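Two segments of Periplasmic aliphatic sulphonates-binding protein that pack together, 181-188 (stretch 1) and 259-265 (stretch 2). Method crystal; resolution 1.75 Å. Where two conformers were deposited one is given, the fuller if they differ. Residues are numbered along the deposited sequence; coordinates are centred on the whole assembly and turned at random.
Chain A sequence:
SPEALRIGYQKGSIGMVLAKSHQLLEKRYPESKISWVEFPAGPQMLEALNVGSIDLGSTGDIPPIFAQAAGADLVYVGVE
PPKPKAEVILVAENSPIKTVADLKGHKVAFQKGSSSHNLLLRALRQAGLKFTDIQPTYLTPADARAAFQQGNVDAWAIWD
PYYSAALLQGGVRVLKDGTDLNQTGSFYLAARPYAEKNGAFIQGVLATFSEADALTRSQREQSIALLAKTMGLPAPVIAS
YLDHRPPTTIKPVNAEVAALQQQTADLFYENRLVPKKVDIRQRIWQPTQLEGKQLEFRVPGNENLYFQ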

# COMPACT_ATOMS: atom_id res chain seq x y z
N LEU A 181 -6.80 3.35 -15.91
CA LEU A 181 -5.53 2.62 -15.94
C LEU A 181 -5.56 1.26 -15.25
O LEU A 181 -4.49 0.67 -15.06
CB LEU A 181 -4.35 3.49 -15.45
CG LEU A 181 -4.13 4.76 -16.28
CD1 LEU A 181 -3.06 5.63 -15.68
CD2 LEU A 181 -3.80 4.43 -17.73
N ASN A 182 -6.77 0.79 -14.93
CA ASN A 182 -7.02 -0.52 -14.27
C ASN A 182 -5.94 -0.85 -13.25
O ASN A 182 -5.14 -1.77 -13.40
CB ASN A 182 -7.22 -1.67 -15.27
CG ASN A 182 -8.50 -1.53 -16.06
OD1 ASN A 182 -9.05 -0.43 -16.20
ND2 ASN A 182 -8.98 -2.64 -16.60
N GLN A 183 -5.95 -0.07 -12.18
CA GLN A 183 -5.03 -0.28 -11.10
C GLN A 183 -5.35 -1.51 -10.21
O GLN A 183 -6.46 -2.04 -10.19
CB GLN A 183 -4.95 1.01 -10.32
CG GLN A 183 -4.38 2.14 -11.15
CD GLN A 183 -4.06 3.33 -10.29
OE1 GLN A 183 -4.90 3.77 -9.53
NE2 GLN A 183 -2.84 3.84 -10.39
N THR A 184 -4.37 -1.95 -9.44
CA THR A 184 -4.46 -3.23 -8.71
C THR A 184 -4.99 -3.15 -7.27
O THR A 184 -5.82 -3.96 -6.83
CB THR A 184 -3.04 -3.81 -8.66
OG1 THR A 184 -2.63 -4.02 -10.00
CG2 THR A 184 -2.98 -5.16 -7.87
N GLY A 185 -4.49 -2.17 -6.53
CA GLY A 185 -4.88 -2.05 -5.12
C GLY A 185 -3.62 -2.04 -4.23
O GLY A 185 -2.52 -2.12 -4.74
N SER A 186 -3.78 -1.90 -2.91
CA SER A 186 -2.61 -1.99 -2.03
C SER A 186 -2.72 -3.25 -1.23
O SER A 186 -3.80 -3.88 -1.16
CB SER A 186 -2.49 -0.79 -1.09
OG SER A 186 -3.73 -0.57 -0.42
N PHE A 187 -1.62 -3.66 -0.64
CA PHE A 187 -1.57 -5.03 -0.07
C PHE A 187 -1.15 -5.12 1.38
O PHE A 187 -0.55 -4.18 1.95
CB PHE A 187 -0.59 -5.88 -0.85
CG PHE A 187 -1.04 -6.19 -2.25
CD1 PHE A 187 -2.06 -7.13 -2.49
CD2 PHE A 187 -0.46 -5.52 -3.30
CE1 PHE A 187 -2.45 -7.46 -3.83
CE2 PHE A 187 -0.86 -5.80 -4.66
CZ PHE A 187 -1.87 -6.77 -4.92
N TYR A 188 -1.53 -6.24 2.00
CA TYR A 188 -1.00 -6.63 3.30
C TYR A 188 -0.20 -7.87 3.03
O TYR A 188 -0.66 -8.73 2.28
CB TYR A 188 -2.13 -6.95 4.27
CG TYR A 188 -2.86 -5.69 4.60
CD1 TYR A 188 -3.88 -5.22 3.77
CD2 TYR A 188 -2.47 -4.94 5.71
CE1 TYR A 188 -4.52 -4.02 4.09
CE2 TYR A 188 -3.11 -3.74 6.04
CZ TYR A 188 -4.13 -3.30 5.20
OH TYR A 188 -4.76 -2.10 5.50
N ALA A 259 -3.99 -11.49 -11.46
CA ALA A 259 -3.66 -11.26 -12.85
C ALA A 259 -3.20 -9.83 -13.08
O ALA A 259 -2.28 -9.60 -13.89
CB ALA A 259 -4.87 -11.59 -13.77
N LEU A 260 -3.85 -8.86 -12.42
CA LEU A 260 -3.38 -7.44 -12.58
C LEU A 260 -2.00 -7.27 -11.99
O LEU A 260 -1.15 -6.57 -12.56
CB LEU A 260 -4.32 -6.40 -11.95
CG LEU A 260 -5.71 -6.39 -12.56
CD1 LEU A 260 -6.71 -5.72 -11.60
CD2 LEU A 260 -5.66 -5.67 -13.93
N GLN A 261 -1.77 -7.91 -10.84
CA GLN A 261 -0.43 -7.78 -10.19
C GLN A 261 0.60 -8.48 -11.08
O GLN A 261 1.74 -8.00 -11.20
CB GLN A 261 -0.44 -8.33 -8.76
CG GLN A 261 0.86 -8.22 -7.98
CD GLN A 261 1.22 -6.82 -7.58
OE1 GLN A 261 0.64 -5.83 -8.03
NE2 GLN A 261 2.15 -6.74 -6.66
N GLN A 262 0.19 -9.58 -11.73
CA GLN A 262 1.15 -10.29 -12.61
C GLN A 262 1.54 -9.40 -13.78
O GLN A 262 2.74 -9.34 -14.14
CB GLN A 262 0.59 -11.63 -13.12
CG GLN A 262 1.63 -12.48 -13.91
CD GLN A 262 2.82 -12.86 -13.05
OE1 GLN A 262 2.67 -13.62 -12.09
NE2 GLN A 262 4.01 -12.33 -13.38
N GLN A 263 0.55 -8.70 -14.35
CA GLN A 263 0.79 -7.77 -15.46
C GLN A 263 1.87 -6.73 -15.05
O GLN A 263 2.81 -6.44 -15.81
CB GLN A 263 -0.51 -7.04 -15.88
CG GLN A 263 -1.44 -7.77 -16.89
CD GLN A 263 -2.89 -7.23 -16.86
OE1 GLN A 263 -3.12 -6.02 -16.75
NE2 GLN A 263 -3.85 -8.13 -16.94
N THR A 264 1.71 -6.15 -13.86
CA THR A 264 2.67 -5.14 -13.41
C THR A 264 4.07 -5.75 -13.19
O THR A 264 5.11 -5.14 -13.52
CB THR A 264 2.19 -4.46 -12.11
OG1 THR A 264 0.88 -3.89 -12.36
CG2 THR A 264 3.17 -3.34 -11.69
N ALA A 265 4.10 -6.95 -12.62
CA ALA A 265 5.40 -7.63 -12.45
C ALA A 265 6.05 -7.85 -13.81
O ALA A 265 7.25 -7.59 -13.97
CB ALA A 265 5.26 -8.93 -11.70
O HOH W 1 0.02 -3.77 -9.81

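What joins the first stretch, a loop and the strand that follows it, to the helix, given that no direct hydrogen bond crosses between them? The contact is small, burying 254 Å² over both sides, and it rests on van der Waals packing plus one shared water. Its centre is the pairing of Thr-184 with Leu-260, whose CA atoms lie 5.8 Å apart. Both residues point their CA-to-CB bonds toward the other stretch, and the OG1 of Thr-184 comes to 3.5 Å from the CB of Leu-260. The branched side chain of Thr-184 puts both its hydroxyl and its methyl in the contact, OG1 against Leu-260 and CG2 against Gln-261.

How does Leu-260 lie against the loop? Its chi1 is m and its chi2 is t, a common leucine conformation on a helix, and it spreads the two methyls along the loop backbone. Leu-260 CD1 reaches to 3.9 Å from the carbonyl O of Gln-183, while Leu-260 CD2 lies 4.0 Å from the carbonyl O of Asn-182. The leucine therefore covers a piece of main chain as well as the threonine. The side chain of Gln-183 starts away from the helix, so what this residue brings to the contact is mainly its backbone. Asn-182 does point toward the helix, but its CB stays 4.5 Å from Leu-260 CD2, and the polar amide suits an exposed position at the margin of the contact.

Where does the polar part of the contact go? It gathers at water 1, which is hydrogen-bonded to three side chains. The water accepts from Thr-184 OG1 at 2.7 Å and from Thr-264 OG1 at 2.7 Å, and donates to Gln-261 OE1 at 2.8 Å. The two hydroxyls are too far apart to meet directly, with Thr-184 OG1 and Thr-264 OG1 separated by 4.2 Å, and the water bridges them. Both threonines have chi1 in m, which sets each hydroxyl within reach of it. Thr-264 lies one helical turn beyond Leu-260, its N donating to Leu-260 O at 3.2 Å, so the two side chains project from a similar side of the helix.

Why does Gln-261 bend as it does? Its CA-to-CB bond points sideways, yet chi1 in t followed by chi2 in p turns the chain so that its end comes nearer the first stretch. There Gln-261 OE1 receives the water's hydrogen bond and packs 3.7 Å from Thr-184 CG2 and 3.7 Å from Phe-187 CE2. Phe-187, in the strand, has its CA-to-CB bond toward the helix and chi1 in m, and OE1 sits at the ring edge near its plane, where the slightly positive ring hydrogens make a carbonyl oxygen an agreeable neighbour. The other end of the amide, NE2, is hydrogen-bonded elsewhere in the structure, so this buried side chain leaves neither polar atom unsatisfied. A glutamine suits the place because it is long enough to reach the first stretch and carries both an acceptor and a donor.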